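PDB 2BA9: putative aminooxidase from Propionibacterium acnes, which isomerises polyunsaturated fatty acids, producing conjugated linoleic acid from linoleic acid, and binds flavin-adenine dinucleotide in a fold of the flavin-containing amine oxidoreductase family. Local coordinates for residues K258-S263 and E271-I276; D266-E271 and Y384-G389. All blocks are in the same frame, centred on the assembly; numbering follows the deposited sequence.

Contact 1: residues K258-S263 and E271-I276. With FAD (flavin-adenine dinucleotide), chain D.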
# COMPACT_ATOMS: atom_id res chain seq x y z
N LYS A 258 2.03 16.74 0.43
CA LYS A 258 0.82 17.53 0.69
C LYS A 258 0.92 18.35 1.97
O LYS A 258 0.34 19.44 2.07
CB LYS A 258 -0.41 16.61 0.76
CG LYS A 258 -0.62 15.80 -0.54
CD LYS A 258 -2.10 15.50 -0.76
CE LYS A 258 -2.37 14.94 -2.16
NZ LYS A 258 -2.37 13.47 -2.14
N PHE A 259 1.64 17.78 2.94
CA PHE A 259 1.97 18.40 4.23
C PHE A 259 2.73 19.71 4.03
O PHE A 259 2.59 20.64 4.82
CB PHE A 259 2.80 17.41 5.07
CG PHE A 259 3.46 18.01 6.28
CD1 PHE A 259 2.74 18.22 7.46
CD2 PHE A 259 4.82 18.32 6.27
CE1 PHE A 259 3.36 18.76 8.59
CE2 PHE A 259 5.43 18.86 7.39
CZ PHE A 259 4.70 19.08 8.55
N LEU A 260 3.51 19.77 2.95
CA LEU A 260 4.22 20.99 2.59
C LEU A 260 3.28 22.18 2.46
O LEU A 260 3.64 23.31 2.81
CB LEU A 260 4.96 20.82 1.26
CG LEU A 260 6.12 19.84 1.18
CD1 LEU A 260 6.64 19.78 -0.25
CD2 LEU A 260 7.23 20.24 2.16
N ASP A 261 2.08 21.91 1.95
CA ASP A 261 1.12 22.97 1.63
C ASP A 261 0.41 23.59 2.85
O ASP A 261 -0.26 24.60 2.70
CB ASP A 261 0.06 22.45 0.65
CG ASP A 261 0.63 22.04 -0.70
OD1 ASP A 261 1.76 22.44 -1.05
OD2 ASP A 261 -0.07 21.29 -1.42
N TYR A 262 0.53 22.98 4.03
CA TYR A 262 -0.11 23.52 5.24
C TYR A 262 0.80 23.57 6.48
O TYR A 262 0.34 23.61 7.62
CB TYR A 262 -1.42 22.78 5.54
CG TYR A 262 -1.27 21.29 5.81
CD1 TYR A 262 -1.02 20.81 7.09
CD2 TYR A 262 -1.43 20.36 4.78
CE1 TYR A 262 -0.90 19.46 7.34
CE2 TYR A 262 -1.32 19.01 5.02
CZ TYR A 262 -1.06 18.56 6.30
OH TYR A 262 -0.94 17.20 6.54
N SER A 263 2.11 23.58 6.23
CA SER A 263 3.09 23.59 7.29
C SER A 263 4.13 24.65 7.02
O SER A 263 4.23 25.15 5.90
CB SER A 263 3.77 22.23 7.40
OG SER A 263 4.53 21.96 6.24
N GLU A 271 12.33 20.53 -0.52
CA GLU A 271 13.22 19.92 -1.52
C GLU A 271 13.03 18.43 -1.70
O GLU A 271 12.99 17.94 -2.82
CB GLU A 271 14.70 20.17 -1.17
CG GLU A 271 15.64 19.79 -2.30
CD GLU A 271 17.10 19.84 -1.90
OE1 GLU A 271 17.39 20.35 -0.79
OE2 GLU A 271 17.94 19.35 -2.70
N TYR A 272 12.95 17.70 -0.59
CA TYR A 272 12.86 16.24 -0.64
C TYR A 272 11.44 15.72 -0.77
O TYR A 272 11.19 14.81 -1.56
CB TYR A 272 13.63 15.61 0.54
CG TYR A 272 15.11 15.65 0.25
CD1 TYR A 272 15.83 16.83 0.37
CD2 TYR A 272 15.77 14.53 -0.25
CE1 TYR A 272 17.19 16.88 0.06
CE2 TYR A 272 17.12 14.57 -0.57
CZ TYR A 272 17.82 15.75 -0.41
OH TYR A 272 19.16 15.80 -0.73
N PHE A 273 10.49 16.30 -0.05
CA PHE A 273 9.11 15.83 -0.16
C PHE A 273 8.50 16.14 -1.55
O PHE A 273 7.60 15.42 -2.01
CB PHE A 273 8.24 16.35 0.98
CG PHE A 273 8.73 15.96 2.37
CD1 PHE A 273 9.66 14.94 2.56
CD2 PHE A 273 8.22 16.60 3.49
CE1 PHE A 273 10.09 14.60 3.84
CE2 PHE A 273 8.63 16.24 4.76
CZ PHE A 273 9.57 15.25 4.94
N SER A 274 9.02 17.17 -2.21
CA SER A 274 8.63 17.51 -3.59
C SER A 274 9.03 16.45 -4.60
O SER A 274 8.53 16.48 -5.72
CB SER A 274 9.27 18.83 -4.05
OG SER A 274 8.82 19.93 -3.28
N LYS A 275 9.95 15.55 -4.24
CA LYS A 275 10.38 14.49 -5.15
C LYS A 275 9.49 13.25 -5.11
O LYS A 275 9.64 12.34 -5.95
CB LYS A 275 11.80 14.04 -4.81
CG LYS A 275 12.87 15.11 -4.93
CD LYS A 275 14.18 14.60 -4.33
CE LYS A 275 15.22 15.69 -4.20
NZ LYS A 275 15.69 16.17 -5.51
N ILE A 276 8.58 13.20 -4.13
CA ILE A 276 7.68 12.06 -3.95
C ILE A 276 6.77 11.97 -5.17
O ILE A 276 6.20 12.97 -5.60
CB ILE A 276 6.80 12.21 -2.68
CG1 ILE A 276 7.67 12.22 -1.41
CG2 ILE A 276 5.77 11.07 -2.59
CD1 ILE A 276 6.91 12.62 -0.16
PA FAD D . -3.70 5.36 4.32
O1A FAD D . -4.28 3.98 4.36
O2A FAD D . -3.83 6.12 3.02
O5B FAD D . -4.44 6.25 5.43
C5B FAD D . -4.01 7.58 5.60
C4B FAD D . -4.96 8.33 6.50
O4B FAD D . -4.48 9.65 6.68
C3B FAD D . -6.37 8.40 5.91
O3B FAD D . -7.31 7.93 6.85
C2B FAD D . -6.55 9.86 5.57
O2B FAD D . -7.91 10.28 5.58
C1B FAD D . -5.58 10.53 6.56
N9A FAD D . -5.19 11.86 6.08
C8A FAD D . -4.65 12.19 4.86
N7A FAD D . -4.46 13.54 4.81
C5A FAD D . -4.87 14.07 5.99
C6A FAD D . -4.92 15.39 6.49
N6A FAD D . -4.15 16.36 5.90
N1A FAD D . -5.38 15.60 7.79
C2A FAD D . -5.85 14.54 8.56
N3A FAD D . -5.80 13.25 8.06
C4A FAD D . -5.34 13.02 6.79
N1 FAD D . -2.23 -3.48 1.44
C2 FAD D . -1.84 -4.76 1.76
O2 FAD D . -1.13 -4.96 2.75
N3 FAD D . -2.22 -5.82 0.96
C4 FAD D . -3.02 -5.60 -0.14
O4 FAD D . -3.36 -6.57 -0.83
C4X FAD D . -3.43 -4.30 -0.47
N5 FAD D . -4.21 -4.04 -1.58
C5X FAD D . -4.75 -2.79 -1.81
C6 FAD D . -5.65 -2.59 -2.86
C7 FAD D . -6.21 -1.33 -3.06
C7M FAD D . -7.19 -1.15 -4.18
C8 FAD D . -5.87 -0.27 -2.21
C8M FAD D . -6.45 1.10 -2.39
C9 FAD D . -4.97 -0.49 -1.17
C9A FAD D . -4.39 -1.74 -0.96
N10 FAD D . -3.46 -1.97 0.07
C10 FAD D . -3.04 -3.25 0.35
C1' FAD D . -2.66 -0.85 0.64
C2' FAD D . -3.12 -0.48 2.04
O2' FAD D . -4.53 -0.32 2.12
C3' FAD D . -2.40 0.81 2.43
O3' FAD D . -1.00 0.66 2.20
C4' FAD D . -2.68 1.17 3.88
O4' FAD D . -4.03 1.59 4.06
C5' FAD D . -1.70 2.25 4.31
O5' FAD D . -2.11 2.83 5.52
P FAD D . -1.61 4.32 5.91
O1P FAD D . -2.23 4.75 7.23
O2P FAD D . -0.12 4.30 5.96
O3P FAD D . -2.16 5.30 4.76

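Contact 2: residues D266-E271 and Y384-G389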
# COMPACT_ATOMS: atom_id res chain seq x y z
N ASP A 266 10.48 23.22 6.17
CA ASP A 266 11.80 23.78 5.97
C ASP A 266 12.37 23.43 4.58
O ASP A 266 11.73 22.73 3.78
CB ASP A 266 12.75 23.43 7.13
CG ASP A 266 13.15 21.98 7.18
OD1 ASP A 266 13.11 21.27 6.16
OD2 ASP A 266 13.56 21.56 8.27
N ASP A 267 13.56 23.97 4.30
CA ASP A 267 14.20 23.84 2.99
C ASP A 267 14.30 22.39 2.53
O ASP A 267 14.11 22.08 1.35
CB ASP A 267 15.61 24.48 3.01
CG ASP A 267 15.59 25.99 2.92
OD1 ASP A 267 14.60 26.53 2.37
OD2 ASP A 267 16.57 26.65 3.36
N ASP A 268 14.60 21.50 3.48
CA ASP A 268 14.81 20.09 3.21
C ASP A 268 13.49 19.36 2.97
O ASP A 268 13.40 18.48 2.11
CB ASP A 268 15.56 19.42 4.36
CG ASP A 268 17.04 19.77 4.37
OD1 ASP A 268 17.59 20.16 3.32
OD2 ASP A 268 17.66 19.66 5.44
N GLU A 269 12.48 19.74 3.74
CA GLU A 269 11.16 19.16 3.58
C GLU A 269 10.63 19.50 2.19
O GLU A 269 10.28 18.59 1.44
CB GLU A 269 10.23 19.62 4.70
CG GLU A 269 10.59 18.99 6.04
CD GLU A 269 9.71 19.46 7.19
OE1 GLU A 269 9.39 20.67 7.25
OE2 GLU A 269 9.35 18.61 8.04
N ARG A 270 10.60 20.78 1.84
CA ARG A 270 10.21 21.19 0.47
C ARG A 270 11.01 20.43 -0.59
O ARG A 270 10.44 19.75 -1.43
CB ARG A 270 10.37 22.70 0.26
CG ARG A 270 9.09 23.48 0.50
CD ARG A 270 9.33 24.97 0.51
NE ARG A 270 9.99 25.39 1.75
CZ ARG A 270 11.22 25.91 1.85
NH1 ARG A 270 11.99 26.10 0.78
NH2 ARG A 270 11.67 26.25 3.05
N GLU A 271 12.33 20.53 -0.52
CA GLU A 271 13.22 19.92 -1.52
C GLU A 271 13.03 18.43 -1.70
O GLU A 271 12.99 17.94 -2.82
CB GLU A 271 14.70 20.17 -1.17
CG GLU A 271 15.64 19.79 -2.30
CD GLU A 271 17.10 19.84 -1.90
OE1 GLU A 271 17.39 20.35 -0.79
OE2 GLU A 271 17.94 19.35 -2.70
N TYR A 384 16.47 8.54 1.26
CA TYR A 384 16.11 8.02 2.60
C TYR A 384 17.22 8.21 3.66
O TYR A 384 16.94 8.21 4.86
CB TYR A 384 15.70 6.53 2.52
CG TYR A 384 14.39 6.29 1.83
CD1 TYR A 384 13.20 6.30 2.55
CD2 TYR A 384 14.32 6.03 0.47
CE1 TYR A 384 11.99 6.08 1.94
CE2 TYR A 384 13.08 5.81 -0.17
CZ TYR A 384 11.92 5.83 0.58
OH TYR A 384 10.68 5.62 0.01
N GLU A 385 18.46 8.36 3.21
CA GLU A 385 19.53 8.74 4.12
C GLU A 385 19.22 10.14 4.64
O GLU A 385 19.31 10.40 5.83
CB GLU A 385 20.90 8.71 3.42
CG GLU A 385 21.38 7.29 3.09
CD GLU A 385 22.82 7.26 2.62
OE1 GLU A 385 23.70 7.58 3.43
OE2 GLU A 385 23.07 6.89 1.45
N LYS A 386 18.80 11.02 3.73
CA LYS A 386 18.39 12.36 4.11
C LYS A 386 17.15 12.33 5.01
O LYS A 386 17.18 12.83 6.13
CB LYS A 386 18.13 13.22 2.87
CG LYS A 386 17.70 14.64 3.19
CD LYS A 386 18.84 15.49 3.78
CE LYS A 386 18.61 16.99 3.55
NZ LYS A 386 19.83 17.85 3.71
N VAL A 387 16.06 11.74 4.53
CA VAL A 387 14.78 11.86 5.24
C VAL A 387 14.81 11.16 6.61
O VAL A 387 14.28 11.69 7.59
CB VAL A 387 13.59 11.45 4.37
CG1 VAL A 387 12.28 11.46 5.18
CG2 VAL A 387 13.49 12.39 3.18
N GLU A 388 15.48 10.00 6.69
CA GLU A 388 15.64 9.32 7.98
C GLU A 388 16.60 10.06 8.90
O GLU A 388 16.45 10.02 10.13
CB GLU A 388 16.09 7.87 7.81
CG GLU A 388 15.03 6.96 7.19
CD GLU A 388 13.91 6.59 8.15
OE1 GLU A 388 13.68 7.32 9.14
OE2 GLU A 388 13.25 5.56 7.91
N GLY A 389 17.60 10.71 8.31
CA GLY A 389 18.48 11.61 9.05
C GLY A 389 17.73 12.79 9.63
O GLY A 389 18.11 13.32 10.67

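Contact 1: residues K258-S263 and E271-I276
Leu260 and Phe273 mark the closest approach of the two backbones, with 7.6 Å between their CA atoms, where the turn that follows helix 256-259 passes the C-terminal part of helix 267-273. Leu260 carries the contact through both methyl branches. Its CD1 reaches the root of the phenylalanine, 4.0 Å from Phe273 CB, and also lies 3.7 Å from Ser274 OG, while CD2 meets the ring obliquely, 4.0 Å from Phe273 CD2. With CG of Leu260 anti to its carbonyl carbon (chi1 -67°), the methyls are carried across to helix 267-273. The Ser274 hydroxyl is hydrogen-bonded to Arg270 O in the preceding turn, so the methyl of Leu260 packs against an oxygen that already has a polar partner. Phe273 starts a type I beta turn to Ile276; its ring meets Tyr398 edge-to-face, and its side chain also touches Leu256.

Segment 258-263 reaches the FAD site of this amine oxidoreductase fold through Tyr262, whose OH lies 3.4 Å from FAD N6A on the adenine. Phe259 O sits over the centre of the Tyr262 ring. The same oxygen accepts from Tyr262 N and, on the opposite face of its carbonyl plane, from Ser263 OG at 2.7 Å.

Contact 2: residues D266-E271 and Y384-G389
Asp268 and Lys386 join the two helices through a salt bridge, and this pair makes up nearly all of the 88 Å² buried between the segments. The lysine comes to the carboxylate with its last two atoms: Lys386 NZ lies 3.2 Å from Asp268 OD1 and 3.3 Å from Asp268 OD2, so the ammonium is shared almost evenly by the two oxygens. Both hydrogen bonds are weak, and the attraction is probably largely electrostatic. The side chains cross at about a right angle, and Lys386 CE approaches to 3.3 Å from Asp268 CG, putting the end of the aliphatic chain against the carboxylate. A bend at chi2 (71°) in the otherwise extended lysine carries the amine to its partner. Asp268 OD2 has a second and stronger partner in Arg393, which also bridges to Asp266 OD2; two cations thus meet the Asp268 carboxylate.

Capping bonds organise the start of helix 267-273. Asp266 is its N-cap and forms a capping box with Glu269: Glu269 N donates to Asp266 OD1 at 2.9 Å, nearly along the C-O axis, and Asp266 N returns a bond of 3.0 Å to Glu269 OE1. Asp268 N adds a weak bond to the same Asp266 OD1. Glu269 is buried, and its carboxylate is further satisfied by Arg231 and the hydroxyl of Tyr398.

Within the first turn of the helix a salt bridge joins Arg270 to Asp267. Arg270 NH1 and NH2 both close on Asp267 OD1, NH2 at 3.0 Å from above the carboxylate plane and NH1 along the anti lone pair. The guanidinium also lays one face against Asp266 O.

In the fold
Helix 267-273 is common to both contacts, which share Glu271 and have centres 10 Å apart. Contact 1 is partly buried and apolar, and lies on the side of the helix facing the turn after helix 256-259; its segment 258-263 also carries Tyr262, which reaches the FAD adenine. Contact 2 is a surface contact of opposite charges with helix 383-389, a partner more than a hundred residues further along the chain. The two also touch directly: Leu260 CD2 packs 3.4 Å from Arg270 N, and Tyr272 CE1 lies 3.8 Å from Lys386 CE. Val387, beside the salt-bridged lysine in sequence, reaches Phe273, so helix 383-389 meets contact 1 through an apolar side chain as well.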